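Local coordinates for AA9 family lytic polysaccharide monooxygenase D (Myceliophthora thermophila, PDB 5UFV), which oxidatively cleaves glycosidic bonds of cellulose at C1, using a single copper ion, a reducing agent and oxygen or hydrogen peroxide, at residues F91-F102 against P148-E156; A183-A191 against P220-T228. All coordinates share one frame; numbering follows the deposited sequence.

Interaction 1: F91-F102 against P148-E156; sequences FSSCDGSGAGWF and PGNYLVRHE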
loop_
_atom_site.group_PDB
_atom_site.type_symbol
_atom_site.label_atom_id
_atom_site.label_comp_id
_atom_site.label_asym_id
_atom_site.label_seq_id
_atom_site.Cartn_x
_atom_site.Cartn_y
_atom_site.Cartn_z
ATOM N N PHE A 91 3.049 19.733 1.070
ATOM C CA PHE A 91 3.147 18.466 1.816
ATOM C C PHE A 91 2.990 18.649 3.326
ATOM O O PHE A 91 2.447 17.798 3.997
ATOM C CB PHE A 91 4.492 17.794 1.634
ATOM C CG PHE A 91 4.696 17.160 0.297
ATOM C CD1 PHE A 91 4.017 16.006 -0.033
ATOM C CD2 PHE A 91 5.610 17.692 -0.604
ATOM C CE1 PHE A 91 4.211 15.399 -1.252
ATOM C CE2 PHE A 91 5.830 17.081 -1.816
ATOM C CZ PHE A 91 5.128 15.924 -2.140
ATOM N N SER A 92 3.501 19.743 3.864
ATOM C CA SER A 92 3.489 19.933 5.305
ATOM C C SER A 92 2.093 20.051 5.889
ATOM O O SER A 92 1.906 19.763 7.071
ATOM C CB SER A 92 4.306 21.162 5.691
ATOM O OG SER A 92 5.589 21.096 5.099
ATOM N N SER A 93 1.111 20.471 5.093
ATOM C CA SER A 93 -0.249 20.641 5.643
ATOM C C SER A 93 -1.162 19.497 5.210
ATOM O O SER A 93 -2.353 19.509 5.463
ATOM C CB SER A 93 -0.834 22.016 5.291
ATOM O OG SER A 93 -0.649 22.293 3.934
ATOM N N CYS A 94 -0.566 18.489 4.591
ATOM C CA CYS A 94 -1.260 17.302 4.122
ATOM C C CYS A 94 -1.217 16.274 5.264
ATOM O O CYS A 94 -0.129 15.861 5.672
ATOM C CB CYS A 94 -0.488 16.778 2.918
ATOM S SG CYS A 94 -1.307 15.621 1.808
ATOM N N ASP A 95 -2.385 15.904 5.791
ATOM C CA ASP A 95 -2.517 14.794 6.756
ATOM C C ASP A 95 -3.126 13.497 6.144
ATOM O O ASP A 95 -3.205 12.464 6.812
ATOM C CB ASP A 95 -3.359 15.235 7.961
ATOM C CG ASP A 95 -4.682 15.917 7.555
ATOM O OD1 ASP A 95 -5.220 15.606 6.465
ATOM O OD2 ASP A 95 -5.189 16.775 8.329
ATOM N N GLY A 96 -3.570 13.562 4.894
ATOM C CA GLY A 96 -4.097 12.402 4.194
ATOM C C GLY A 96 -5.538 12.138 4.529
ATOM O O GLY A 96 -6.038 11.006 4.369
ATOM N N SER A 97 -6.230 13.173 4.992
ATOM C CA SER A 97 -7.592 12.977 5.515
ATOM C C SER A 97 -8.616 13.176 4.428
ATOM O O SER A 97 -8.326 13.774 3.389
ATOM C CB SER A 97 -7.892 13.947 6.643
ATOM O OG SER A 97 -7.844 15.267 6.135
ATOM N N GLY A 98 -9.813 12.676 4.689
ATOM C CA GLY A 98 -10.894 12.734 3.711
ATOM C C GLY A 98 -10.787 11.636 2.662
ATOM O O GLY A 98 -9.955 10.732 2.762
ATOM N N ALA A 99 -11.629 11.722 1.640
ATOM C CA ALA A 99 -11.729 10.688 0.629
ATOM C C ALA A 99 -10.923 11.130 -0.552
ATOM O O ALA A 99 -11.455 11.477 -1.595
ATOM C CB ALA A 99 -13.173 10.462 0.248
ATOM N N GLY A 100 -9.614 11.147 -0.362
ATOM C CA GLY A 100 -8.686 11.466 -1.420
ATOM C C GLY A 100 -7.900 10.268 -1.887
ATOM O O GLY A 100 -7.236 10.333 -2.926
ATOM N N TRP A 101 -7.936 9.166 -1.153
ATOM C CA TRP A 101 -7.096 8.012 -1.530
ATOM C C TRP A 101 -7.657 7.186 -2.683
ATOM O O TRP A 101 -8.805 6.717 -2.645
ATOM C CB TRP A 101 -6.889 7.083 -0.358
ATOM C CG TRP A 101 -6.143 7.735 0.726
ATOM C CD1 TRP A 101 -6.673 8.372 1.782
ATOM C CD2 TRP A 101 -4.712 7.822 0.867
ATOM N NE1 TRP A 101 -5.684 8.839 2.583
ATOM C CE2 TRP A 101 -4.463 8.523 2.035
ATOM C CE3 TRP A 101 -3.628 7.376 0.110
ATOM C CZ2 TRP A 101 -3.160 8.795 2.485
ATOM C CZ3 TRP A 101 -2.331 7.627 0.565
ATOM C CH2 TRP A 101 -2.114 8.321 1.741
ATOM N N PHE A 102 -6.835 6.975 -3.696
ATOM C CA PHE A 102 -7.218 6.109 -4.780
ATOM C C PHE A 102 -6.119 5.076 -5.040
ATOM O O PHE A 102 -4.941 5.367 -4.901
ATOM C CB PHE A 102 -7.533 6.959 -6.021
ATOM C CG PHE A 102 -6.375 7.802 -6.493
ATOM C CD1 PHE A 102 -6.182 9.078 -5.998
ATOM C CD2 PHE A 102 -5.479 7.312 -7.445
ATOM C CE1 PHE A 102 -5.124 9.855 -6.431
ATOM C CE2 PHE A 102 -4.411 8.088 -7.882
ATOM C CZ PHE A 102 -4.239 9.364 -7.372
ATOM N N PRO A 148 -0.548 17.092 -12.245
ATOM C CA PRO A 148 0.647 17.353 -11.463
ATOM C C PRO A 148 0.328 17.804 -10.055
ATOM O O PRO A 148 -0.725 18.382 -9.833
ATOM C CB PRO A 148 1.306 18.525 -12.206
ATOM C CG PRO A 148 0.185 19.213 -12.898
ATOM C CD PRO A 148 -0.763 18.118 -13.279
ATOM N N GLY A 149 1.244 17.553 -9.120
ATOM C CA GLY A 149 1.221 18.221 -7.819
ATOM C C GLY A 149 1.912 17.393 -6.762
ATOM O O GLY A 149 2.611 16.436 -7.076
ATOM N N ASN A 150 1.700 17.747 -5.502
ATOM C CA ASN A 150 2.258 16.986 -4.404
ATOM C C ASN A 150 1.357 15.843 -4.050
ATOM O O ASN A 150 0.176 16.068 -3.765
ATOM C CB ASN A 150 2.450 17.878 -3.189
ATOM C CG ASN A 150 3.349 19.052 -3.481
ATOM O OD1 ASN A 150 4.150 19.034 -4.428
ATOM N ND2 ASN A 150 3.201 20.093 -2.695
ATOM N N TYR A 151 1.903 14.623 -4.055
ATOM C CA TYR A 151 1.120 13.439 -3.723
ATOM C C TYR A 151 1.798 12.593 -2.667
ATOM O O TYR A 151 3.017 12.507 -2.617
ATOM C CB TYR A 151 0.926 12.532 -4.937
ATOM C CG TYR A 151 -0.020 12.990 -6.020
ATOM C CD1 TYR A 151 0.427 13.816 -7.040
ATOM C CD2 TYR A 151 -1.317 12.523 -6.080
ATOM C CE1 TYR A 151 -0.411 14.215 -8.066
ATOM C CE2 TYR A 151 -2.185 12.917 -7.105
ATOM C CZ TYR A 151 -1.728 13.763 -8.107
ATOM O OH TYR A 151 -2.555 14.181 -9.146
ATOM N N LEU A 152 0.990 11.914 -1.865
ATOM C CA LEU A 152 1.485 10.827 -1.028
ATOM C C LEU A 152 1.249 9.546 -1.785
ATOM O O LEU A 152 0.310 9.441 -2.565
ATOM C CB LEU A 152 0.744 10.755 0.288
ATOM C CG LEU A 152 0.556 12.068 1.042
ATOM C CD1 LEU A 152 -0.215 11.792 2.320
ATOM C CD2 LEU A 152 1.894 12.708 1.349
ATOM N N VAL A 153 2.118 8.576 -1.567
ATOM C CA VAL A 153 1.904 7.249 -2.103
ATOM C C VAL A 153 1.936 6.322 -0.919
ATOM O O VAL A 153 2.764 6.512 -0.062
ATOM C CB VAL A 153 2.997 6.853 -3.086
ATOM C CG1 VAL A 153 4.381 7.009 -2.465
ATOM C CG2 VAL A 153 2.776 5.420 -3.559
ATOM N N ARG A 154 1.043 5.334 -0.860
ATOM C CA ARG A 154 0.899 4.477 0.336
ATOM C C ARG A 154 0.944 3.007 -0.054
ATOM O O ARG A 154 0.147 2.558 -0.900
ATOM C CB ARG A 154 -0.430 4.797 1.040
ATOM C CG ARG A 154 -0.867 3.839 2.132
ATOM C CD ARG A 154 -2.149 4.365 2.749
ATOM N NE ARG A 154 -2.619 3.484 3.807
ATOM C CZ ARG A 154 -3.211 2.302 3.596
ATOM N NH1 ARG A 154 -3.456 1.867 2.341
ATOM N NH2 ARG A 154 -3.565 1.554 4.648
ATOM N N HIS A 155 1.865 2.257 0.551
ATOM C CA HIS A 155 1.956 0.824 0.300
ATOM C C HIS A 155 1.372 0.127 1.467
ATOM O O HIS A 155 1.637 0.514 2.587
ATOM C CB HIS A 155 3.398 0.370 0.094
ATOM C CG HIS A 155 3.986 0.866 -1.183
ATOM N ND1 HIS A 155 4.426 2.162 -1.343
ATOM C CD2 HIS A 155 4.127 0.271 -2.389
ATOM C CE1 HIS A 155 4.846 2.334 -2.583
ATOM N NE2 HIS A 155 4.670 1.205 -3.238
ATOM N N GLU A 156 0.584 -0.906 1.203
ATOM C CA GLU A 156 -0.130 -1.592 2.235
ATOM C C GLU A 156 -0.156 -3.042 1.871
ATOM O O GLU A 156 -0.550 -3.404 0.749
ATOM C CB GLU A 156 -1.556 -1.048 2.346
ATOM C CG GLU A 156 -2.490 -1.777 3.314
ATOM C CD GLU A 156 -3.934 -1.226 3.288
ATOM O OE1 GLU A 156 -4.386 -0.706 2.229
ATOM O OE2 GLU A 156 -4.635 -1.290 4.338
#
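Phe91 and Asn150 lie at the end where the two backbones come closest, with their CA atoms 6.5 Å apart, and the chains run in the same direction and separate to 8.9 Å between the CA atoms of Trp101 and Arg154. No hydrogen bond joins the segments; side chains make most of the contact.

Asn150 CB sits over one face of the Phe91 ring, and the amide plane is stacked nearly flat on the ring, 16° away from it. Asn150 CB is 3.5 Å from Phe91 CZ. At the ring edge, Tyr151 O lies in the plane of Phe91. The amide is fixed by outside partners: ND2 donates to Gly89 O and OD1 accepts from Lys176 NZ.

Leu152 fills the middle. Its CD1 is 4.0 Å from Cys94 SG, the sulfur that is disulfide-bonded to Cys87, and equally near Trp101 CH2. The other methyl, CD2, turns to the edge of Phe91.

Strand 149-159 and strand 101-107 lie in the mixed sheet of the AA9 beta-sandwich, parallel to each other with 80-86 between them. The 3-10 turn at Phe91 and the loop through Cys94 and Gly96 cover Leu152.

Trp101 has its ring across the Arg154 chain. Arg154 CG is anti to the backbone N (chi1 169°), and the chain stays extended to NE, which carries CD over one face of the six-membered ring. Arg154 CB is nearer, 3.4 Å from Trp101 CZ3. At the far end of the indole, in the five-membered ring, NE1 donates to Gly96 O at 2.8 Å. Beyond the ring, Arg154 grips Glu156 end-on in a salt bridge: NH1 to OE1 at 2.7 Å and NH2 to OE2 at 3.1 Å. Trp83 NE1 and Tyr196 OH also bond to Glu156. Arg47 O and Leu46 O take further N-H groups of Arg154.

Interaction 2: A183-A191 against P220-T228; sequences AEPAASYKA and PGPPVFKGT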
loop_
_atom_site.group_PDB
_atom_site.type_symbol
_atom_site.label_atom_id
_atom_site.label_comp_id
_atom_site.label_asym_id
_atom_site.label_seq_id
_atom_site.Cartn_x
_atom_site.Cartn_y
_atom_site.Cartn_z
ATOM N N ALA A 183 -5.760 14.307 -15.718
ATOM C CA ALA A 183 -6.589 13.255 -15.185
ATOM C C ALA A 183 -6.597 13.320 -13.648
ATOM O O ALA A 183 -5.551 13.469 -12.995
ATOM C CB ALA A 183 -6.115 11.895 -15.679
ATOM N N GLU A 184 -7.814 13.275 -13.112
ATOM C CA GLU A 184 -8.068 13.152 -11.699
ATOM C C GLU A 184 -9.127 12.071 -11.522
ATOM O O GLU A 184 -10.095 12.008 -12.268
ATOM C CB GLU A 184 -8.507 14.490 -11.097
ATOM C CG GLU A 184 -7.319 15.387 -10.718
ATOM C CD GLU A 184 -7.549 16.251 -9.474
ATOM O OE1 GLU A 184 -8.723 16.576 -9.155
ATOM O OE2 GLU A 184 -6.544 16.614 -8.815
ATOM N N PRO A 185 -8.910 11.167 -10.565
ATOM C CA PRO A 185 -9.915 10.134 -10.391
ATOM C C PRO A 185 -11.233 10.688 -9.871
ATOM O O PRO A 185 -11.246 11.565 -9.020
ATOM C CB PRO A 185 -9.274 9.169 -9.379
ATOM C CG PRO A 185 -8.094 9.880 -8.811
ATOM C CD PRO A 185 -7.668 10.886 -9.819
ATOM N N ALA A 186 -12.324 10.161 -10.396
ATOM C CA ALA A 186 -13.660 10.497 -9.932
ATOM C C ALA A 186 -13.855 10.044 -8.500
ATOM O O ALA A 186 -13.086 9.234 -7.987
ATOM C CB ALA A 186 -14.710 9.854 -10.834
ATOM N N ALA A 187 -14.900 10.564 -7.863
ATOM C CA ALA A 187 -15.196 10.265 -6.459
ATOM C C ALA A 187 -15.387 8.761 -6.206
ATOM O O ALA A 187 -15.106 8.283 -5.107
ATOM C CB ALA A 187 -16.421 11.060 -5.992
ATOM N N SER A 188 -15.832 8.017 -7.217
ATOM C CA SER A 188 -16.039 6.560 -7.088
ATOM C C SER A 188 -14.737 5.751 -7.027
ATOM O O SER A 188 -14.760 4.543 -6.753
ATOM C CB SER A 188 -16.870 6.050 -8.266
ATOM O OG SER A 188 -16.228 6.402 -9.468
ATOM N N TYR A 189 -13.619 6.406 -7.331
ATOM C CA TYR A 189 -12.288 5.779 -7.271
ATOM C C TYR A 189 -11.592 6.098 -5.946
ATOM O O TYR A 189 -10.571 5.497 -5.604
ATOM C CB TYR A 189 -11.397 6.238 -8.444
ATOM C CG TYR A 189 -11.700 5.611 -9.786
ATOM C CD1 TYR A 189 -11.384 4.289 -10.037
ATOM C CD2 TYR A 189 -12.279 6.348 -10.821
ATOM C CE1 TYR A 189 -11.647 3.693 -11.264
ATOM C CE2 TYR A 189 -12.547 5.759 -12.057
ATOM C CZ TYR A 189 -12.228 4.425 -12.267
ATOM O OH TYR A 189 -12.468 3.817 -13.473
ATOM N N LYS A 190 -12.149 7.041 -5.201
ATOM C CA LYS A 190 -11.512 7.545 -3.991
ATOM C C LYS A 190 -12.173 6.998 -2.731
ATOM O O LYS A 190 -13.377 6.711 -2.738
ATOM C CB LYS A 190 -11.585 9.070 -3.953
ATOM C CG LYS A 190 -10.691 9.774 -4.955
ATOM C CD LYS A 190 -11.198 11.191 -5.166
ATOM C CE LYS A 190 -10.093 12.141 -5.592
ATOM N NZ LYS A 190 -10.710 13.411 -6.056
ATOM N N ALA A 191 -11.361 6.869 -1.670
ATOM C CA ALA A 191 -11.790 6.456 -0.322
ATOM C C ALA A 191 -11.010 7.188 0.765
ATOM O O ALA A 191 -9.940 7.748 0.528
ATOM C CB ALA A 191 -11.569 4.976 -0.142
ATOM N N PRO A 220 -10.025 -5.524 -1.312
ATOM C CA PRO A 220 -10.783 -4.403 -0.741
ATOM C C PRO A 220 -10.439 -3.059 -1.346
ATOM O O PRO A 220 -9.430 -2.922 -2.030
ATOM C CB PRO A 220 -10.407 -4.417 0.734
ATOM C CG PRO A 220 -9.173 -5.228 0.836
ATOM C CD PRO A 220 -9.156 -6.183 -0.322
ATOM N N GLY A 221 -11.300 -2.083 -1.089
ATOM C CA GLY A 221 -11.166 -0.748 -1.642
ATOM C C GLY A 221 -11.813 -0.646 -3.022
ATOM O O GLY A 221 -12.286 -1.648 -3.556
ATOM N N PRO A 222 -11.809 0.564 -3.614
ATOM C CA PRO A 222 -12.407 0.837 -4.909
ATOM C C PRO A 222 -11.600 0.241 -6.046
ATOM O O PRO A 222 -10.452 -0.120 -5.834
ATOM C CB PRO A 222 -12.387 2.379 -5.006
ATOM C CG PRO A 222 -11.967 2.876 -3.662
ATOM C CD PRO A 222 -11.175 1.766 -3.049
ATOM N N PRO A 223 -12.191 0.158 -7.261
ATOM C CA PRO A 223 -11.442 -0.280 -8.439
ATOM C C PRO A 223 -10.201 0.553 -8.621
ATOM O O PRO A 223 -10.171 1.692 -8.197
ATOM C CB PRO A 223 -12.400 0.000 -9.610
ATOM C CG PRO A 223 -13.464 0.901 -9.067
ATOM C CD PRO A 223 -13.558 0.595 -7.603
ATOM N N VAL A 224 -9.196 -0.004 -9.276
ATOM C CA VAL A 224 -7.954 0.714 -9.530
ATOM C C VAL A 224 -8.146 1.845 -10.532
ATOM O O VAL A 224 -8.782 1.650 -11.560
ATOM C CB VAL A 224 -6.885 -0.240 -10.106
ATOM C CG1 VAL A 224 -5.610 0.515 -10.502
ATOM C CG2 VAL A 224 -6.582 -1.359 -9.111
ATOM N N PHE A 225 -7.535 2.995 -10.259
ATOM C CA PHE A 225 -7.488 4.087 -11.224
ATOM C C PHE A 225 -6.373 3.928 -12.254
ATOM O O PHE A 225 -5.203 3.855 -11.893
ATOM C CB PHE A 225 -7.305 5.408 -10.499
ATOM C CG PHE A 225 -7.331 6.587 -11.401
ATOM C CD1 PHE A 225 -8.432 6.834 -12.193
ATOM C CD2 PHE A 225 -6.254 7.431 -11.481
ATOM C CE1 PHE A 225 -8.464 7.921 -13.053
ATOM C CE2 PHE A 225 -6.265 8.517 -12.332
ATOM C CZ PHE A 225 -7.376 8.771 -13.115
ATOM N N LYS A 226 -6.743 3.921 -13.534
ATOM C CA LYS A 226 -5.821 3.636 -14.654
ATOM C C LYS A 226 -5.322 4.874 -15.405
ATOM O O LYS A 226 -4.299 4.813 -16.084
ATOM C CB LYS A 226 -6.512 2.750 -15.697
ATOM C CG LYS A 226 -7.066 1.441 -15.175
ATOM C CD LYS A 226 -5.989 0.372 -15.009
ATOM C CE LYS A 226 -6.641 -0.950 -14.599
ATOM N NZ LYS A 226 -5.749 -2.138 -14.691
ATOM N N GLY A 227 -6.071 5.969 -15.327
ATOM C CA GLY A 227 -5.729 7.195 -16.037
ATOM C C GLY A 227 -6.232 7.139 -17.457
ATOM O O GLY A 227 -7.418 6.880 -17.698
ATOM N N THR A 228 -5.314 7.345 -18.397
ATOM C CA THR A 228 -5.659 7.527 -19.811
ATOM C C THR A 228 -4.799 6.648 -20.738
ATOM O O THR A 228 -4.847 5.412 -20.682
ATOM C CB THR A 228 -5.502 9.018 -20.202
ATOM O OG1 THR A 228 -4.192 9.484 -19.855
ATOM C CG2 THR A 228 -6.509 9.875 -19.461
HETATM O O HOH W 1 -9.453 3.544 -6.444
HETATM O O HOH W 2 -9.213 3.987 -14.491
#
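Phe225 is the tight centre of the contact. Its CG is anti to the backbone N (chi1 -176°). Pro185 comes over one face of the ring, with CB 3.8 Å from the Phe225 centroid in a CH-pi contact. Gly227 N covers the opposite face, and Ala183 CB meets the ring edge. Another edge, at CD1, points at the centre of the Tyr189 ring in an edge-to-face pair with planes at 64°. With an alanine here, Pro185 and the Tyr189 face would probably be left without their aromatic partner, and a gap would open between them. Pro222 is packed too, its CG 3.5 Å from Tyr189 O. Pro223 O lies in the plane of the Tyr189 ring at its edge, 3.4 Å from Tyr189 CD1.

Toward solvent, at Tyr189 OH, Pro223 and Lys226, the contact is looser and partly made through water. Pro223 CG reaches Tyr189 CE1 at 4.0 Å. A water donates to Pro223 O; its contact with Tyr189 O is doubtfully short. A second water accepts from Lys226 N and bonds weakly to Tyr189 OH. The arrangement is a proline-rich C-terminal tail without regular structure, laid along the edge of the mixed sheet of an AA9 beta-sandwich.

From the N terminus the chain first lays down strands 4-9, 12-15 and 65-70 of the four-stranded sheet. Strand 80-86 follows in the mixed sheet, and 91-102 leads into strand 101-107. The chain forms strand 136-141 in the other sheet before 149-159 returns, and interaction 1 closes that loop. It then runs through strand 167-177 to 183-191. Interaction 2 closes a second loop, of 28 residues without helix or strand. The loops come in series; neither encloses or crosses the other. They meet where Trp101 O and Ala191 N make a probable hydrogen bond and Phe102 packs on Pro185. Interaction 1 fastens 91-102 over strand 149-159, and interaction 2 fastens the C-terminal tail to the edge next to strand 101-107.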